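Local coordinates for phosphoacetylglucosamine mutase (Aspergillus lentulus, PDB 5O9X), which interconverts N-acetylglucosamine 6-phosphate and N-acetylglucosamine 1-phosphate by phosphoryl transfer, a step expected to supply UDP-N-acetylglucosamine synthesis, at residues R302-R308 with W449-D455; Y497-S502 with E524-L528. The protein carries 1 engineered substitution. All coordinates share one frame; numbering follows the deposited sequence.

Contact 1: residues R302-R308 with W449-D455; sequences RLLDGDR and WLATYTD
Arg308 runs its guanidinium into the bend of chain 450-455, where backbone carbonyls supply most of its hydrogen bonds. Arg308 NH1 and NH2 both grip Tyr453 O, at 2.9 and 2.8 Å, approaching it from one face of the carbonyl plane. Arg308 NH1 also donates to Leu450 O at 2.9 Å and, weakly, to Thr452 OG1. Asp455 OD2 lies in the guanidinium plane and takes a weak, long but straight bond from Arg308 NH2 (3.2 Å, 170°), part of a salt bridge, the carboxylate turned almost perpendicular to that plane. Trp449 NE1 donates to Arg308 O (3.0 Å), which lies in the indole plane.

The stack helps set the group's tilt. The Tyr453 ring lies flat against one face, with Arg308 CZ 3.6 Å from the ring centroid as a cation-pi pair, while Leu450 CD1 sits over the opposite face, toward the rim. A chi1 of 63° sets Tyr453 CG between its own backbone N and carbonyl carbon, folding the ring back over the arginine.

Apolar contacts finish the interface: Leu304 CD2 makes a CH-pi contact with the five-membered ring of Trp449, and Leu450 CD2 packs on Arg302 CG at 3.6 Å.

One buried cation thus ties the start of helix 306-324 to the C-terminal part of helix 446-451 and the chain that follows, its charge probably balanced in part by Asp455 and its rotation restrained by stack and bonds together.

Contact 2: residues Y497-S502 with E524-L528; sequences YNKGRS and EADDL
Tyr497 to Gly500 form a type II beta turn, closed by Gly500 N to Tyr497 O; the turn faces the start of helix 522-539 and leads into strand 501-506. Lys499, with a positive phi of 59°, occupies the turn's third position.

Tyr497 carries much of the contact. With CG anti to its carbonyl carbon (chi1 -56°), the ring is laid across the side of the helix, the side chain sliding past that of Glu524 in the opposite direction, and Tyr497 CD1 touches Glu524 CG at 3.6 Å. Leu528 CB lies over one face of the Tyr497 ring, 4.1 Å from its centroid, in a CH-pi contact; Glu524 O stands over the same face, toward its rim. At the far end, Tyr497 OH donates a very short hydrogen bond of 2.5 Å to Asp527 OD2, which lies in the ring plane although the carboxylate is turned nearly perpendicular to it. That oxygen also meets Arg531 in a salt bridge.

Glu524 reaches back to the turn: Glu524 OE2 takes the N-H of Asn498 N (2.8 Å, 164°) from above its carboxylate plane. OE1 is bonded to Ser521 OG, and a water links it to Asn498 OD1. Beyond the turn, Leu528 CD2 approaches Arg501 N at 3.7 Å, and Leu528 CG packs on Ser502 CB at 3.8 Å.

Within the C-terminal domain, helix 522-539 therefore packs over a face of the antiparallel sheet, across strands 501-506 and 513-518: Leu528 also touches Ala517 of strand 513-518 and Leu493 of helix 486-495, while Ser502 OG bonds to Tyr516 O.

How the contacts relate
The two contacts are about 19 Å apart between centres and do not touch, and they share no helix or strand. Both are only partly buried, but contact 1 has the more enclosed centre and lies closer to the middle of the chain, whereas contact 2 is farther out, in the C-terminal domain. Contact 1 spans a long sequence gap and works by surrounding one cation with carbonyls, a ring and a carboxylate; contact 2 joins near neighbours in sequence, with acidic helix side chains receiving a tyrosine hydroxyl and a turn amide. Both add apolar contacts, which in contact 1 come from two leucines and in contact 2 from a single one.

Contact 1: residues R302-R308 with W449-D455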
loop_
_atom_site.group_PDB
_atom_site.type_symbol
_atom_site.label_atom_id
_atom_site.label_comp_id
_atom_site.label_asym_id
_atom_site.label_seq_id
_atom_site.Cartn_x
_atom_site.Cartn_y
_atom_site.Cartn_z
ATOM N N ARG A 302 -11.485 5.323 19.255
ATOM C CA ARG A 302 -10.141 4.735 19.445
ATOM C C ARG A 302 -9.681 4.158 18.115
ATOM O O ARG A 302 -10.407 3.439 17.461
ATOM C CB ARG A 302 -10.143 3.577 20.460
ATOM C CG ARG A 302 -10.806 3.959 21.801
ATOM C CD ARG A 302 -9.989 5.076 22.503
ATOM N NE ARG A 302 -10.554 5.393 23.812
ATOM C CZ ARG A 302 -10.009 6.264 24.672
ATOM N NH1 ARG A 302 -8.904 6.960 24.348
ATOM N NH2 ARG A 302 -10.622 6.461 25.851
ATOM N N LEU A 303 -8.463 4.467 17.770
ATOM C CA LEU A 303 -7.937 4.132 16.460
ATOM C C LEU A 303 -7.046 2.913 16.564
ATOM O O LEU A 303 -6.219 2.844 17.465
ATOM C CB LEU A 303 -7.086 5.326 15.898
ATOM C CG LEU A 303 -6.335 5.071 14.564
ATOM C CD1 LEU A 303 -7.312 4.754 13.411
ATOM C CD2 LEU A 303 -5.379 6.285 14.328
ATOM N N LEU A 304 -7.204 1.963 15.621
ATOM C CA LEU A 304 -6.342 0.798 15.546
ATOM C C LEU A 304 -5.689 0.810 14.214
ATOM O O LEU A 304 -6.208 0.183 13.289
ATOM C CB LEU A 304 -7.039 -0.556 15.807
ATOM C CG LEU A 304 -7.694 -0.639 17.231
ATOM C CD1 LEU A 304 -8.956 -1.565 17.230
ATOM C CD2 LEU A 304 -6.665 -1.098 18.231
ATOM N N ASP A 305 -4.506 1.428 14.143
ATOM C CA ASP A 305 -3.952 1.766 12.796
ATOM C C ASP A 305 -3.013 0.683 12.245
ATOM O O ASP A 305 -2.986 -0.425 12.789
ATOM C CB ASP A 305 -3.249 3.151 12.843
ATOM C CG ASP A 305 -1.930 3.143 13.711
ATOM O OD1 ASP A 305 -1.399 2.070 14.141
ATOM O OD2 ASP A 305 -1.374 4.249 13.931
ATOM N N GLY A 306 -2.223 0.998 11.193
ATOM C CA GLY A 306 -1.336 -0.045 10.602
ATOM C C GLY A 306 -0.388 -0.752 11.543
ATOM O O GLY A 306 -0.135 -1.978 11.417
ATOM N N ASP A 307 0.188 0.002 12.489
ATOM C CA ASP A 307 1.090 -0.653 13.458
ATOM C C ASP A 307 0.387 -1.533 14.439
ATOM O O ASP A 307 0.959 -2.507 14.938
ATOM C CB ASP A 307 1.902 0.402 14.164
ATOM C CG ASP A 307 2.802 1.099 13.176
ATOM O OD1 ASP A 307 3.750 0.452 12.644
ATOM O OD2 ASP A 307 2.528 2.279 12.851
ATOM N N ARG A 308 -0.866 -1.220 14.732
ATOM C CA ARG A 308 -1.700 -2.158 15.514
ATOM C C ARG A 308 -1.945 -3.459 14.778
ATOM O O ARG A 308 -1.967 -4.497 15.436
ATOM C CB ARG A 308 -3.124 -1.616 15.855
ATOM C CG ARG A 308 -3.015 -0.438 16.762
ATOM C CD ARG A 308 -2.859 -0.997 18.198
ATOM N NE ARG A 308 -2.793 0.157 19.056
ATOM C CZ ARG A 308 -2.856 0.181 20.373
ATOM N NH1 ARG A 308 -2.886 -0.972 21.068
ATOM N NH2 ARG A 308 -2.824 1.372 20.991
ATOM N N TRP A 449 -7.503 -5.741 22.024
ATOM C CA TRP A 449 -6.495 -5.361 21.069
ATOM C C TRP A 449 -5.965 -3.935 21.399
ATOM O O TRP A 449 -4.761 -3.719 21.393
ATOM C CB TRP A 449 -7.157 -5.389 19.637
ATOM C CG TRP A 449 -6.203 -5.115 18.471
ATOM C CD1 TRP A 449 -4.810 -5.002 18.494
ATOM C CD2 TRP A 449 -6.603 -4.913 17.117
ATOM N NE1 TRP A 449 -4.351 -4.778 17.204
ATOM C CE2 TRP A 449 -5.428 -4.703 16.344
ATOM C CE3 TRP A 449 -7.851 -4.861 16.480
ATOM C CZ2 TRP A 449 -5.474 -4.424 14.958
ATOM C CZ3 TRP A 449 -7.883 -4.634 15.100
ATOM C CH2 TRP A 449 -6.713 -4.415 14.355
ATOM N N LEU A 450 -6.858 -2.995 21.680
ATOM C CA LEU A 450 -6.430 -1.652 22.093
ATOM C C LEU A 450 -5.541 -1.674 23.363
ATOM O O LEU A 450 -4.541 -0.925 23.434
ATOM C CB LEU A 450 -7.625 -0.680 22.278
ATOM C CG LEU A 450 -7.270 0.829 22.504
ATOM C CD1 LEU A 450 -6.845 1.444 21.171
ATOM C CD2 LEU A 450 -8.502 1.493 23.054
ATOM N N ALA A 451 -5.822 -2.626 24.274
ATOM C CA ALA A 451 -5.113 -2.671 25.539
ATOM C C ALA A 451 -3.691 -3.221 25.433
ATOM O O ALA A 451 -2.883 -3.009 26.360
ATOM C CB ALA A 451 -5.984 -3.444 26.603
ATOM N N THR A 452 -3.301 -3.805 24.291
ATOM C CA THR A 452 -1.930 -4.260 24.093
ATOM C C THR A 452 -0.866 -3.205 24.457
ATOM O O THR A 452 0.152 -3.527 25.071
ATOM C CB THR A 452 -1.655 -4.784 22.665
ATOM O OG1 THR A 452 -2.036 -3.797 21.662
ATOM C CG2 THR A 452 -2.498 -6.079 22.361
ATOM N N TYR A 453 -1.065 -1.960 24.004
ATOM C CA TYR A 453 -0.178 -0.848 24.348
ATOM C C TYR A 453 -1.005 0.438 24.160
ATOM O O TYR A 453 -2.064 0.421 23.532
ATOM C CB TYR A 453 1.115 -0.868 23.527
ATOM C CG TYR A 453 0.901 -0.684 21.998
ATOM C CD1 TYR A 453 0.734 0.616 21.425
ATOM C CD2 TYR A 453 0.868 -1.821 21.137
ATOM C CE1 TYR A 453 0.547 0.782 20.012
ATOM C CE2 TYR A 453 0.690 -1.676 19.748
ATOM C CZ TYR A 453 0.564 -0.396 19.201
ATOM O OH TYR A 453 0.416 -0.351 17.868
ATOM N N THR A 454 -0.568 1.543 24.749
ATOM C CA THR A 454 -1.277 2.813 24.566
ATOM C C THR A 454 -0.467 3.729 23.670
ATOM O O THR A 454 0.700 4.041 23.987
ATOM C CB THR A 454 -1.587 3.460 25.924
ATOM O OG1 THR A 454 -2.398 2.550 26.711
ATOM C CG2 THR A 454 -2.403 4.779 25.763
ATOM N N ASP A 455 -1.080 4.159 22.561
ATOM C CA ASP A 455 -0.398 5.086 21.646
ATOM C C ASP A 455 -0.049 6.396 22.360
ATOM O O ASP A 455 -0.828 6.913 23.130
ATOM C CB ASP A 455 -1.372 5.419 20.462
ATOM C CG ASP A 455 -1.406 4.302 19.402
ATOM O OD1 ASP A 455 -0.321 3.864 18.993
ATOM O OD2 ASP A 455 -2.507 3.869 18.953
HETATM O O HOH W 1 -4.873 4.143 19.517
HETATM O O HOH W 2 -3.455 2.927 16.594
HETATM O O HOH W 3 -0.093 2.002 16.901
#

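Contact 2: residues Y497-S502 with E524-L528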
loop_
_atom_site.group_PDB
_atom_site.type_symbol
_atom_site.label_atom_id
_atom_site.label_comp_id
_atom_site.label_asym_id
_atom_site.label_seq_id
_atom_site.Cartn_x
_atom_site.Cartn_y
_atom_site.Cartn_z
ATOM N N TYR A 497 9.439 18.477 25.191
ATOM C CA TYR A 497 8.193 17.786 25.548
ATOM C C TYR A 497 8.520 16.388 26.069
ATOM O O TYR A 497 9.462 15.734 25.579
ATOM C CB TYR A 497 7.236 17.669 24.359
ATOM C CG TYR A 497 6.931 19.045 23.772
ATOM C CD1 TYR A 497 5.904 19.854 24.336
ATOM C CD2 TYR A 497 7.734 19.595 22.757
ATOM C CE1 TYR A 497 5.638 21.146 23.843
ATOM C CE2 TYR A 497 7.466 20.880 22.264
ATOM C CZ TYR A 497 6.430 21.635 22.808
ATOM O OH TYR A 497 6.130 22.940 22.357
ATOM N N ASN A 498 7.655 15.912 26.961
ATOM C CA ASN A 498 7.853 14.528 27.461
ATOM C C ASN A 498 7.622 13.502 26.311
ATOM O O ASN A 498 6.609 13.593 25.664
ATOM C CB ASN A 498 6.922 14.305 28.667
ATOM C CG ASN A 498 7.460 15.016 29.938
ATOM O OD1 ASN A 498 6.680 15.535 30.721
ATOM N ND2 ASN A 498 8.821 15.005 30.142
ATOM N N LYS A 499 8.610 12.651 26.020
ATOM C CA LYS A 499 8.540 11.666 24.883
ATOM C C LYS A 499 8.344 12.405 23.524
ATOM O O LYS A 499 7.927 11.802 22.535
ATOM C CB LYS A 499 7.362 10.690 25.072
ATOM C CG LYS A 499 7.455 9.755 26.306
ATOM C CD LYS A 499 8.790 9.027 26.372
ATOM C CE LYS A 499 8.677 7.629 27.066
ATOM N NZ LYS A 499 7.277 7.508 27.542
ATOM N N GLY A 500 8.732 13.683 23.486
ATOM C CA GLY A 500 8.633 14.487 22.249
ATOM C C GLY A 500 9.406 13.923 21.086
ATOM O O GLY A 500 10.645 13.697 21.188
ATOM N N ARG A 501 8.707 13.718 19.954
ATOM C CA ARG A 501 9.369 13.255 18.735
ATOM C C ARG A 501 8.623 13.847 17.551
ATOM O O ARG A 501 7.408 13.696 17.446
ATOM C CB ARG A 501 9.452 11.721 18.670
ATOM C CG ARG A 501 10.600 11.195 17.770
ATOM C CD ARG A 501 10.769 9.656 17.757
ATOM N NE ARG A 501 10.360 9.193 16.450
ATOM C CZ ARG A 501 9.111 8.885 16.125
ATOM N NH1 ARG A 501 8.160 8.899 17.037
ATOM N NH2 ARG A 501 8.825 8.554 14.893
ATOM N N SER A 502 9.359 14.559 16.694
ATOM C CA SER A 502 8.742 15.171 15.506
ATOM C C SER A 502 9.675 15.122 14.346
ATOM O O SER A 502 10.894 15.208 14.518
ATOM C CB SER A 502 8.225 16.622 15.811
ATOM O OG SER A 502 7.564 17.154 14.660
ATOM N N GLU A 524 0.873 18.537 24.627
ATOM C CA GLU A 524 2.268 18.537 24.154
ATOM C C GLU A 524 2.373 18.156 22.693
ATOM O O GLU A 524 3.147 18.800 21.936
ATOM C CB GLU A 524 3.125 17.600 24.977
ATOM C CG GLU A 524 3.455 18.161 26.387
ATOM C CD GLU A 524 4.085 17.082 27.242
ATOM O OE1 GLU A 524 3.375 16.041 27.511
ATOM O OE2 GLU A 524 5.288 17.204 27.523
ATOM N N ALA A 525 1.670 17.099 22.296
ATOM C CA ALA A 525 1.835 16.661 20.882
ATOM C C ALA A 525 1.301 17.740 19.949
ATOM O O ALA A 525 1.878 17.971 18.895
ATOM C CB ALA A 525 1.105 15.358 20.621
ATOM N N ASP A 526 0.150 18.359 20.282
ATOM C CA ASP A 526 -0.396 19.385 19.400
ATOM C C ASP A 526 0.511 20.619 19.341
ATOM O O ASP A 526 0.665 21.244 18.281
ATOM C CB ASP A 526 -1.787 19.804 19.953
ATOM C CG ASP A 526 -2.880 18.724 19.653
ATOM O OD1 ASP A 526 -2.625 17.834 18.842
ATOM O OD2 ASP A 526 -3.965 18.772 20.206
ATOM N N ASP A 527 1.095 20.963 20.491
ATOM C CA ASP A 527 1.986 22.143 20.520
ATOM C C ASP A 527 3.247 21.901 19.698
ATOM O O ASP A 527 3.670 22.738 18.896
ATOM C CB ASP A 527 2.375 22.416 21.970
ATOM C CG ASP A 527 3.011 23.797 22.167
ATOM O OD1 ASP A 527 2.556 24.711 21.452
ATOM O OD2 ASP A 527 3.938 23.919 23.036
ATOM N N LEU A 528 3.820 20.709 19.855
ATOM C CA LEU A 528 5.041 20.368 19.121
ATOM C C LEU A 528 4.733 20.370 17.623
ATOM O O LEU A 528 5.479 20.970 16.822
ATOM C CB LEU A 528 5.551 18.985 19.595
ATOM C CG LEU A 528 6.789 18.466 18.836
ATOM C CD1 LEU A 528 8.006 19.411 18.745
ATOM C CD2 LEU A 528 7.200 17.121 19.564
HETATM O O HOH W 4 3.606 14.883 29.917
#